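Local coordinates for twin-arginine translocation pathway signal protein (Burkholderia phytofirmans, PDB 2RJO) that binds beta-D-galactopyranose in a pocket of its periplasmic-binding-protein fold and probably serves as a sugar receptor in the periplasm, at residues H102-N107 with D280-F285; P226-D231 with E244-V249; R13-P18 with P40-G45. All coordinates share one frame; numbering follows the deposited sequence.

Interaction 1. Residues H102-N107 with D280-F285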
loop_
_atom_site.group_PDB
_atom_site.type_symbol
_atom_site.label_atom_id
_atom_site.label_comp_id
_atom_site.label_asym_id
_atom_site.label_seq_id
_atom_site.Cartn_x
_atom_site.Cartn_y
_atom_site.Cartn_z
ATOM N N HIS A 102 17.018 -8.706 -2.847
ATOM C CA HIS A 102 17.096 -7.780 -3.980
ATOM C C HIS A 102 16.823 -8.491 -5.303
ATOM O O HIS A 102 17.296 -9.613 -5.535
ATOM C CB HIS A 102 18.487 -7.138 -4.062
ATOM C CG HIS A 102 18.903 -6.422 -2.820
ATOM N ND1 HIS A 102 18.272 -5.274 -2.371
ATOM C CD2 HIS A 102 19.872 -6.686 -1.913
ATOM C CE1 HIS A 102 18.832 -4.876 -1.251
ATOM N NE2 HIS A 102 19.810 -5.717 -0.945
ATOM N N PRO A 103 16.051 -7.848 -6.193
ATOM C CA PRO A 103 15.757 -8.476 -7.485
ATOM C C PRO A 103 17.002 -8.818 -8.310
ATOM O O PRO A 103 17.028 -9.840 -8.998
ATOM C CB PRO A 103 14.849 -7.456 -8.183
ATOM C CG PRO A 103 15.108 -6.170 -7.459
ATOM C CD PRO A 103 15.287 -6.601 -6.030
ATOM N N TRP A 104 18.027 -7.974 -8.238
ATOM C CA TRP A 104 19.251 -8.222 -9.001
ATOM C C TRP A 104 20.007 -9.475 -8.557
ATOM O O TRP A 104 20.935 -9.920 -9.238
ATOM C CB TRP A 104 20.164 -6.995 -8.965
ATOM C CG TRP A 104 20.368 -6.392 -7.607
ATOM C CD1 TRP A 104 21.189 -6.846 -6.624
ATOM C CD2 TRP A 104 19.753 -5.202 -7.100
ATOM N NE1 TRP A 104 21.124 -6.015 -5.529
ATOM C CE2 TRP A 104 20.237 -5.003 -5.795
ATOM C CE3 TRP A 104 18.813 -4.296 -7.615
ATOM C CZ2 TRP A 104 19.844 -3.917 -5.009
ATOM C CZ3 TRP A 104 18.422 -3.219 -6.830
ATOM C CH2 TRP A 104 18.926 -3.046 -5.541
ATOM N N ASP A 105 19.613 -10.045 -7.421
ATOM C CA ASP A 105 20.234 -11.281 -6.950
ATOM C C ASP A 105 19.448 -12.471 -7.527
ATOM O O ASP A 105 19.836 -13.628 -7.347
ATOM C CB ASP A 105 20.251 -11.358 -5.413
ATOM C CG ASP A 105 21.239 -10.374 -4.778
ATOM O OD1 ASP A 105 22.336 -10.163 -5.341
ATOM O OD2 ASP A 105 20.925 -9.821 -3.705
ATOM N N TYR A 106 18.342 -12.183 -8.209
ATOM C CA TYR A 106 17.544 -13.243 -8.822
ATOM C C TYR A 106 17.212 -12.924 -10.281
ATOM O O TYR A 106 16.054 -13.049 -10.688
ATOM C CB TYR A 106 16.228 -13.479 -8.059
ATOM C CG TYR A 106 16.357 -14.071 -6.668
ATOM C CD1 TYR A 106 16.664 -13.268 -5.574
ATOM C CD2 TYR A 106 16.128 -15.424 -6.443
ATOM C CE1 TYR A 106 16.733 -13.792 -4.285
ATOM C CE2 TYR A 106 16.196 -15.968 -5.151
ATOM C CZ TYR A 106 16.496 -15.139 -4.077
ATOM O OH TYR A 106 16.530 -15.638 -2.789
ATOM N N ASN A 107 18.208 -12.507 -11.067
ATOM C CA ASN A 107 17.969 -12.198 -12.485
ATOM C C ASN A 107 17.627 -13.472 -13.266
ATOM O O ASN A 107 18.267 -14.510 -13.084
ATOM C CB ASN A 107 19.200 -11.546 -13.128
ATOM C CG ASN A 107 19.525 -10.181 -12.539
ATOM O OD1 ASN A 107 18.659 -9.507 -11.982
ATOM N ND2 ASN A 107 20.782 -9.758 -12.677
ATOM N N ASP A 280 17.460 1.854 -9.535
ATOM C CA ASP A 280 16.189 2.511 -9.236
ATOM C C ASP A 280 15.030 2.069 -10.123
ATOM O O ASP A 280 13.898 2.534 -9.949
ATOM C CB ASP A 280 16.323 4.039 -9.284
ATOM C CG ASP A 280 16.973 4.530 -10.553
ATOM O OD1 ASP A 280 16.427 5.461 -11.174
ATOM O OD2 ASP A 280 18.038 3.994 -10.921
ATOM N N ARG A 281 15.309 1.174 -11.065
ATOM C CA ARG A 281 14.271 0.635 -11.938
ATOM C C ARG A 281 14.011 -0.817 -11.553
ATOM O O ARG A 281 13.090 -1.454 -12.059
ATOM C CB ARG A 281 14.682 0.752 -13.406
ATOM C CG ARG A 281 14.697 2.200 -13.854
ATOM C CD ARG A 281 14.861 2.346 -15.334
ATOM N NE ARG A 281 14.552 3.710 -15.743
ATOM C CZ ARG A 281 14.488 4.109 -17.008
ATOM N NH1 ARG A 281 14.725 3.246 -17.990
ATOM N NH2 ARG A 281 14.147 5.356 -17.289
ATOM N N ARG A 282 14.832 -1.309 -10.631
ATOM C CA ARG A 282 14.736 -2.669 -10.102
ATOM C C ARG A 282 14.055 -2.618 -8.732
ATOM O O ARG A 282 13.203 -3.447 -8.425
ATOM C CB ARG A 282 16.134 -3.275 -9.987
ATOM C CG ARG A 282 16.565 -4.040 -11.227
ATOM C CD ARG A 282 15.802 -5.365 -11.284
ATOM N NE ARG A 282 16.372 -6.266 -12.266
ATOM C CZ ARG A 282 16.397 -7.589 -12.158
ATOM N NH1 ARG A 282 15.888 -8.195 -11.099
ATOM N NH2 ARG A 282 16.918 -8.313 -13.137
ATOM N N GLU A 283 14.457 -1.646 -7.919
ATOM C CA GLU A 283 13.882 -1.407 -6.595
ATOM C C GLU A 283 13.569 0.080 -6.614
ATOM O O GLU A 283 14.465 0.911 -6.471
ATOM C CB GLU A 283 14.884 -1.708 -5.484
ATOM C CG GLU A 283 15.116 -3.181 -5.237
ATOM C CD GLU A 283 15.862 -3.444 -3.941
ATOM O OE1 GLU A 283 16.296 -2.466 -3.296
ATOM O OE2 GLU A 283 16.019 -4.629 -3.570
ATOM N N SER A 284 12.295 0.412 -6.795
ATOM C CA SER A 284 11.889 1.806 -6.908
ATOM C C SER A 284 10.955 2.365 -5.844
ATOM O O SER A 284 10.093 1.667 -5.313
ATOM C CB SER A 284 11.216 2.015 -8.272
ATOM O OG SER A 284 11.821 1.226 -9.291
ATOM N N PHE A 285 11.153 3.637 -5.525
ATOM C CA PHE A 285 10.254 4.349 -4.623
ATOM C C PHE A 285 9.489 5.087 -5.705
ATOM O O PHE A 285 10.109 5.677 -6.585
ATOM C CB PHE A 285 10.995 5.362 -3.746
ATOM C CG PHE A 285 11.219 4.895 -2.344
ATOM C CD1 PHE A 285 12.025 5.626 -1.480
ATOM C CD2 PHE A 285 10.629 3.718 -1.880
ATOM C CE1 PHE A 285 12.246 5.198 -0.169
ATOM C CE2 PHE A 285 10.841 3.280 -0.575
ATOM C CZ PHE A 285 11.651 4.020 0.281
#
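R282, just before strand 283-291, and E283, its first residue, meet H102, P103 and W104 of the loop that follows strand 90-94. A hydrogen bond runs from H102 ND1 to E283 OE2 (2.6 Å, 159° at the hydrogen). The carboxylate oxygen lies close to the imidazole plane and is met on its syn side, although the donor sits 31° out of the carboxylate plane. The other oxygen, OE1, is hydrogen-bonded to Y323 OH, which gives the carboxylate a second fixed point. Carbon packs around the same group: W104 CH2 comes within 3.5 Å of E283 CD, while P103 CD lies 3.5 Å from E283 CG. The CE3 edge of the W104 indole meets R282 CB at 3.7 Å, near the ring plane. R282, bent at chi2 (-74°), passes P103 and ends with NH1 2.9 Å from P103 O. The N107 amide lies by the same guanidinium at a doubtfully short distance. Farther out, K279 makes a cation-pi contact with W104, and a long, weak ion pair links K97 to E283. A carboxylate held by both histidine and tyrosine, with a lysine at longer range, would be expected to favour its ionised form.

Interaction 2. Residues P226-D231 with E244-V249. With GAL (beta-D-galactopyranose), chain B.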
loop_
_atom_site.group_PDB
_atom_site.type_symbol
_atom_site.label_atom_id
_atom_site.label_comp_id
_atom_site.label_asym_id
_atom_site.label_seq_id
_atom_site.Cartn_x
_atom_site.Cartn_y
_atom_site.Cartn_z
ATOM N N PRO A 226 -9.755 15.908 13.891
ATOM C CA PRO A 226 -9.044 15.665 12.631
ATOM C C PRO A 226 -8.375 14.292 12.575
ATOM O O PRO A 226 -7.761 13.838 13.538
ATOM C CB PRO A 226 -8.044 16.812 12.581
ATOM C CG PRO A 226 -7.721 17.029 14.010
ATOM C CD PRO A 226 -9.091 16.980 14.653
ATOM N N VAL A 227 -8.504 13.637 11.430
ATOM C CA VAL A 227 -7.932 12.316 11.237
ATOM C C VAL A 227 -7.228 12.251 9.900
ATOM O O VAL A 227 -7.632 12.931 8.954
ATOM C CB VAL A 227 -9.027 11.249 11.242
ATOM C CG1 VAL A 227 -8.402 9.862 11.226
ATOM C CG2 VAL A 227 -9.932 11.439 12.448
ATOM N N THR A 228 -6.169 11.450 9.823
ATOM C CA THR A 228 -5.443 11.277 8.570
ATOM C C THR A 228 -5.239 9.796 8.256
ATOM O O THR A 228 -5.254 8.949 9.150
ATOM C CB THR A 228 -4.068 11.959 8.592
ATOM O OG1 THR A 228 -3.259 11.392 9.629
ATOM C CG2 THR A 228 -4.221 13.450 8.802
ATOM N N GLY A 229 -5.054 9.494 6.976
ATOM C CA GLY A 229 -4.854 8.124 6.552
ATOM C C GLY A 229 -3.820 8.048 5.447
ATOM O O GLY A 229 -2.978 8.933 5.330
HETATM N N MSE A 230 -3.876 6.993 4.646
HETATM C CA MSE A 230 -2.946 6.810 3.541
HETATM C C MSE A 230 -3.463 5.718 2.627
HETATM O O MSE A 230 -3.878 4.668 3.098
HETATM C CB MSE A 230 -1.535 6.450 4.049
HETATM C CG MSE A 230 -0.636 7.666 4.268
HETATM SE SE MSE A 230 1.085 7.316 4.752
HETATM C CE MSE A 230 0.963 7.462 6.505
ATOM N N ASP A 231 -3.437 5.988 1.325
ATOM C CA ASP A 231 -3.890 5.062 0.290
ATOM C C ASP A 231 -4.610 5.841 -0.805
ATOM O O ASP A 231 -4.435 5.561 -1.983
ATOM C CB ASP A 231 -4.833 3.982 0.851
ATOM C CG ASP A 231 -4.081 2.803 1.476
ATOM O OD1 ASP A 231 -2.850 2.722 1.290
ATOM O OD2 ASP A 231 -4.721 1.957 2.141
ATOM N N GLU A 244 -14.129 15.028 7.074
ATOM C CA GLU A 244 -13.884 14.120 8.182
ATOM C C GLU A 244 -12.461 13.583 8.253
ATOM O O GLU A 244 -11.968 13.246 9.339
ATOM C CB GLU A 244 -14.917 13.002 8.147
ATOM C CG GLU A 244 -16.303 13.573 8.428
ATOM C CD GLU A 244 -17.388 12.532 8.468
ATOM O OE1 GLU A 244 -17.133 11.432 8.989
ATOM O OE2 GLU A 244 -18.506 12.821 7.988
ATOM N N LEU A 245 -11.803 13.525 7.095
ATOM C CA LEU A 245 -10.422 13.074 7.000
ATOM C C LEU A 245 -9.689 14.309 6.500
ATOM O O LEU A 245 -10.102 14.896 5.500
ATOM C CB LEU A 245 -10.303 11.940 5.979
ATOM C CG LEU A 245 -8.961 11.208 5.903
ATOM C CD1 LEU A 245 -8.767 10.351 7.150
ATOM C CD2 LEU A 245 -8.931 10.333 4.675
ATOM N N VAL A 246 -8.629 14.733 7.182
ATOM C CA VAL A 246 -7.928 15.930 6.727
ATOM C C VAL A 246 -6.875 15.689 5.653
ATOM O O VAL A 246 -6.499 16.615 4.936
ATOM C CB VAL A 246 -7.291 16.700 7.900
ATOM C CG1 VAL A 246 -8.371 17.091 8.890
ATOM C CG2 VAL A 246 -6.242 15.870 8.574
ATOM N N ALA A 247 -6.416 14.448 5.515
ATOM C CA ALA A 247 -5.411 14.141 4.506
ATOM C C ALA A 247 -5.178 12.655 4.310
ATOM O O ALA A 247 -5.475 11.844 5.183
ATOM C CB ALA A 247 -4.097 14.822 4.854
ATOM N N SER A 248 -4.642 12.315 3.143
ATOM C CA SER A 248 -4.305 10.944 2.793
ATOM C C SER A 248 -3.200 11.009 1.734
ATOM O O SER A 248 -2.748 12.097 1.354
ATOM C CB SER A 248 -5.532 10.223 2.238
ATOM O OG SER A 248 -5.245 8.867 1.951
ATOM N N VAL A 249 -2.757 9.851 1.261
ATOM C CA VAL A 249 -1.728 9.815 0.235
ATOM C C VAL A 249 -2.136 8.763 -0.787
ATOM O O VAL A 249 -2.404 7.614 -0.439
ATOM C CB VAL A 249 -0.341 9.485 0.836
ATOM C CG1 VAL A 249 0.725 9.546 -0.253
ATOM C CG2 VAL A 249 -0.007 10.482 1.951
HETATM C C1 GAL B . -2.560 -2.537 2.971
HETATM C C2 GAL B . -2.424 -1.007 3.148
HETATM C C3 GAL B . -1.329 -0.492 2.187
HETATM C C4 GAL B . -0.005 -1.200 2.525
HETATM C C5 GAL B . -0.250 -2.725 2.352
HETATM C C6 GAL B . 1.033 -3.459 2.685
HETATM O O1 GAL B . -3.566 -3.024 3.877
HETATM O O2 GAL B . -3.664 -0.376 2.831
HETATM O O3 GAL B . -1.159 0.915 2.345
HETATM O O4 GAL B . 0.332 -0.921 3.884
HETATM O O5 GAL B . -1.294 -3.189 3.271
HETATM O O6 GAL B . 0.793 -4.843 2.515
#
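V249, V246 and V227 bury the most surface where P226-D231 runs beside E244-V249, the two directions 37° apart. V246 contributes both backbone and side chain. Its N donates to V227 O (2.7 Å), and its CG1 packs on P226 CB at 3.7 Å. V227 O also receives a CA-H...O contact from L245, whose CD1 lies 4.1 Å from V227 CG1; these two side chains cross at about a right angle, and L216 of helix 206-218 touches V227 as well. Farther along, G229 N bonds to A247 O at 3.0 Å. V249 then sets CG2 against CG of selenomethionine M230 (3.7 Å), side by side and pointing the same way. T125 of helix 118-132 touches both of these side chains. Past M230 the chain enters the sugar pocket, where each carboxylate oxygen of D231 takes one galactose hydroxyl: O3 donates to OD1 and O2 to OD2, both at 2.7 Å. S248 OG, hydrogen-bonded to D206 and to G232 N, ties E244-V249 to the residue just beyond D231. The chemistry is thus divided: backbone bonds and apolar packing join the segments, and a bidentate carboxylate at their end reads two adjacent sugar hydroxyls.

Interaction 3. Residues R13-P18 with P40-G45. With GAL (beta-D-galactopyranose), chain B; SO4 (sulfate ion), chain D.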
loop_
_atom_site.group_PDB
_atom_site.type_symbol
_atom_site.label_atom_id
_atom_site.label_comp_id
_atom_site.label_asym_id
_atom_site.label_seq_id
_atom_site.Cartn_x
_atom_site.Cartn_y
_atom_site.Cartn_z
ATOM N N ARG A 13 -3.623 -9.397 0.294
ATOM C CA ARG A 13 -4.290 -9.772 1.532
ATOM C C ARG A 13 -5.815 -9.902 1.514
ATOM O O ARG A 13 -6.329 -10.980 1.806
ATOM C CB ARG A 13 -3.855 -8.825 2.658
ATOM C CG ARG A 13 -3.810 -9.489 4.029
ATOM C CD ARG A 13 -3.171 -8.613 5.083
ATOM N NE ARG A 13 -1.734 -8.403 4.889
ATOM C CZ ARG A 13 -1.201 -7.336 4.305
ATOM N NH1 ARG A 13 -1.985 -6.365 3.843
ATOM N NH2 ARG A 13 0.120 -7.224 4.200
ATOM N N SER A 14 -6.547 -8.841 1.173
ATOM C CA SER A 14 -8.008 -8.940 1.193
ATOM C C SER A 14 -8.815 -8.030 0.285
ATOM O O SER A 14 -8.389 -6.920 -0.047
ATOM C CB SER A 14 -8.500 -8.735 2.623
ATOM O OG SER A 14 -7.827 -9.622 3.494
ATOM N N LEU A 15 -10.002 -8.506 -0.097
ATOM C CA LEU A 15 -10.912 -7.732 -0.949
ATOM C C LEU A 15 -11.775 -6.794 -0.110
ATOM O O LEU A 15 -12.561 -6.013 -0.652
ATOM C CB LEU A 15 -11.851 -8.655 -1.742
ATOM C CG LEU A 15 -11.505 -9.156 -3.151
ATOM C CD1 LEU A 15 -11.076 -7.973 -4.014
ATOM C CD2 LEU A 15 -10.414 -10.202 -3.091
ATOM N N THR A 16 -11.634 -6.860 1.209
ATOM C CA THR A 16 -12.449 -6.016 2.080
ATOM C C THR A 16 -11.905 -4.595 2.217
ATOM O O THR A 16 -12.644 -3.685 2.577
ATOM C CB THR A 16 -12.630 -6.660 3.488
ATOM O OG1 THR A 16 -13.113 -5.669 4.407
ATOM C CG2 THR A 16 -11.329 -7.231 4.010
ATOM N N ASN A 17 -10.618 -4.416 1.918
ATOM C CA ASN A 17 -9.950 -3.110 1.973
ATOM C C ASN A 17 -10.035 -2.501 0.582
ATOM O O ASN A 17 -9.477 -3.050 -0.368
ATOM C CB ASN A 17 -8.473 -3.297 2.352
ATOM C CG ASN A 17 -7.705 -1.972 2.448
ATOM O OD1 ASN A 17 -8.067 -0.980 1.819
ATOM N ND2 ASN A 17 -6.628 -1.969 3.225
ATOM N N PRO A 18 -10.716 -1.354 0.438
ATOM C CA PRO A 18 -10.832 -0.726 -0.885
ATOM C C PRO A 18 -9.493 -0.529 -1.599
ATOM O O PRO A 18 -9.432 -0.444 -2.831
ATOM C CB PRO A 18 -11.569 0.584 -0.592
ATOM C CG PRO A 18 -11.274 0.855 0.864
ATOM C CD PRO A 18 -11.338 -0.517 1.480
ATOM N N PRO A 40 -6.856 -13.851 -9.723
ATOM C CA PRO A 40 -6.623 -13.100 -8.492
ATOM C C PRO A 40 -6.448 -14.069 -7.333
ATOM O O PRO A 40 -7.115 -15.092 -7.282
ATOM C CB PRO A 40 -7.885 -12.251 -8.374
ATOM C CG PRO A 40 -8.940 -13.177 -8.888
ATOM C CD PRO A 40 -8.285 -13.847 -10.086
ATOM N N LEU A 41 -5.534 -13.765 -6.421
ATOM C CA LEU A 41 -5.315 -14.629 -5.270
ATOM C C LEU A 41 -5.411 -13.798 -3.995
ATOM O O LEU A 41 -4.761 -12.759 -3.879
ATOM C CB LEU A 41 -3.946 -15.315 -5.370
ATOM C CG LEU A 41 -3.713 -16.234 -6.588
ATOM C CD1 LEU A 41 -2.315 -16.828 -6.508
ATOM C CD2 LEU A 41 -4.747 -17.348 -6.638
ATOM N N THR A 42 -6.247 -14.241 -3.056
ATOM C CA THR A 42 -6.428 -13.532 -1.791
ATOM C C THR A 42 -6.029 -14.452 -0.637
ATOM O O THR A 42 -6.547 -15.560 -0.517
ATOM C CB THR A 42 -7.898 -13.093 -1.598
ATOM O OG1 THR A 42 -8.340 -12.383 -2.759
ATOM C CG2 THR A 42 -8.025 -12.159 -0.385
ATOM N N THR A 43 -5.111 -13.984 0.205
ATOM C CA THR A 43 -4.606 -14.759 1.344
ATOM C C THR A 43 -5.488 -14.654 2.582
ATOM O O THR A 43 -5.598 -15.603 3.362
ATOM C CB THR A 43 -3.201 -14.287 1.761
ATOM O OG1 THR A 43 -3.288 -12.954 2.281
ATOM C CG2 THR A 43 -2.253 -14.309 0.576
ATOM N N GLU A 44 -6.101 -13.487 2.752
ATOM C CA GLU A 44 -6.967 -13.183 3.889
ATOM C C GLU A 44 -6.180 -13.179 5.199
ATOM O O GLU A 44 -6.719 -13.423 6.275
ATOM C CB GLU A 44 -8.169 -14.145 3.948
ATOM C CG GLU A 44 -8.033 -15.361 4.843
ATOM C CD GLU A 44 -7.730 -16.625 4.064
ATOM O OE1 GLU A 44 -8.247 -16.750 2.922
ATOM O OE2 GLU A 44 -6.988 -17.486 4.596
ATOM N N GLY A 45 -4.888 -12.881 5.093
ATOM C CA GLY A 45 -4.044 -12.795 6.272
ATOM C C GLY A 45 -3.197 -14.009 6.575
ATOM O O GLY A 45 -2.349 -13.977 7.473
HETATM C C1 GAL B . -2.560 -2.537 2.971
HETATM C C2 GAL B . -2.424 -1.007 3.148
HETATM C C3 GAL B . -1.329 -0.492 2.187
HETATM C C4 GAL B . -0.005 -1.200 2.525
HETATM C C5 GAL B . -0.250 -2.725 2.352
HETATM C C6 GAL B . 1.033 -3.459 2.685
HETATM O O1 GAL B . -3.566 -3.024 3.877
HETATM O O2 GAL B . -3.664 -0.376 2.831
HETATM O O3 GAL B . -1.159 0.915 2.345
HETATM O O4 GAL B . 0.332 -0.921 3.884
HETATM O O5 GAL B . -1.294 -3.189 3.271
HETATM O O6 GAL B . 0.793 -4.843 2.515
HETATM S S SO4 D . -5.859 -5.571 4.518
HETATM O O1 SO4 D . -6.359 -6.830 3.910
HETATM O O2 SO4 D . -4.448 -5.721 4.940
HETATM O O3 SO4 D . -6.718 -5.193 5.667
HETATM O O4 SO4 D . -5.919 -4.505 3.496
#
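The galactose pocket is bordered here by the loop after strand 7-12, whose R13 meets the sugar through its guanidinium while its backbone holds the neighbouring turn. R13 O accepts from E44 N at 2.7 Å, with the donor in the carbonyl plane, and from S14 OG at 2.6 Å, this second donor standing above that plane. T43 OG1 accepts from G45 N (3.2 Å, 162°), closing an ST turn. T42 CG2, anti to the backbone N, lies 3.6 Å from S14 CA. The R13 chain bends at chi3 (-69°), and its NH2 donates to galactose O6 at 3.0 Å, an oxygen in the guanidinium plane at its edge. NH1 reaches O5 and O6 more weakly and gives a 2.8 Å bond to O2 of a sulfate, probably from the crystallisation liquor. N17 ND2 grips another oxygen of that ion, O4, at 2.6 Å, so R13 and N17 both hold it. N72 OD1 accepts from R13 NE and thereby positions the guanidinium from the second shell. Around this site, strand 38-42 lies parallel to strand 7-12, helix 18-34 connects the two in a beta-alpha-beta unit, and N17 caps the first turn of that helix, its OD1 bonded to Y19 N.

Along the chain interaction 3 closes first, and interaction 2 lies nested within the loop that interaction 1 closes. All three reach one mixed sheet: interaction 3 through strand 38-42 and the loop after 7-12, interaction 1 through strand 283-291, and interaction 2 through its antiparallel neighbour, 248-250. Interaction 2 also includes strand 227-228, an outer strand of the separate parallel sheet, and so bears on both halves of the fold. Interactions 2 and 3 have centres 22 Å apart yet nearest atoms only about 4 Å apart, and both touch the galactose, as expected of a periplasmic binding protein with its ligand between two lobes. Interaction 1, its centre 31 Å from that of interaction 2, is structural packing remote from the sugar.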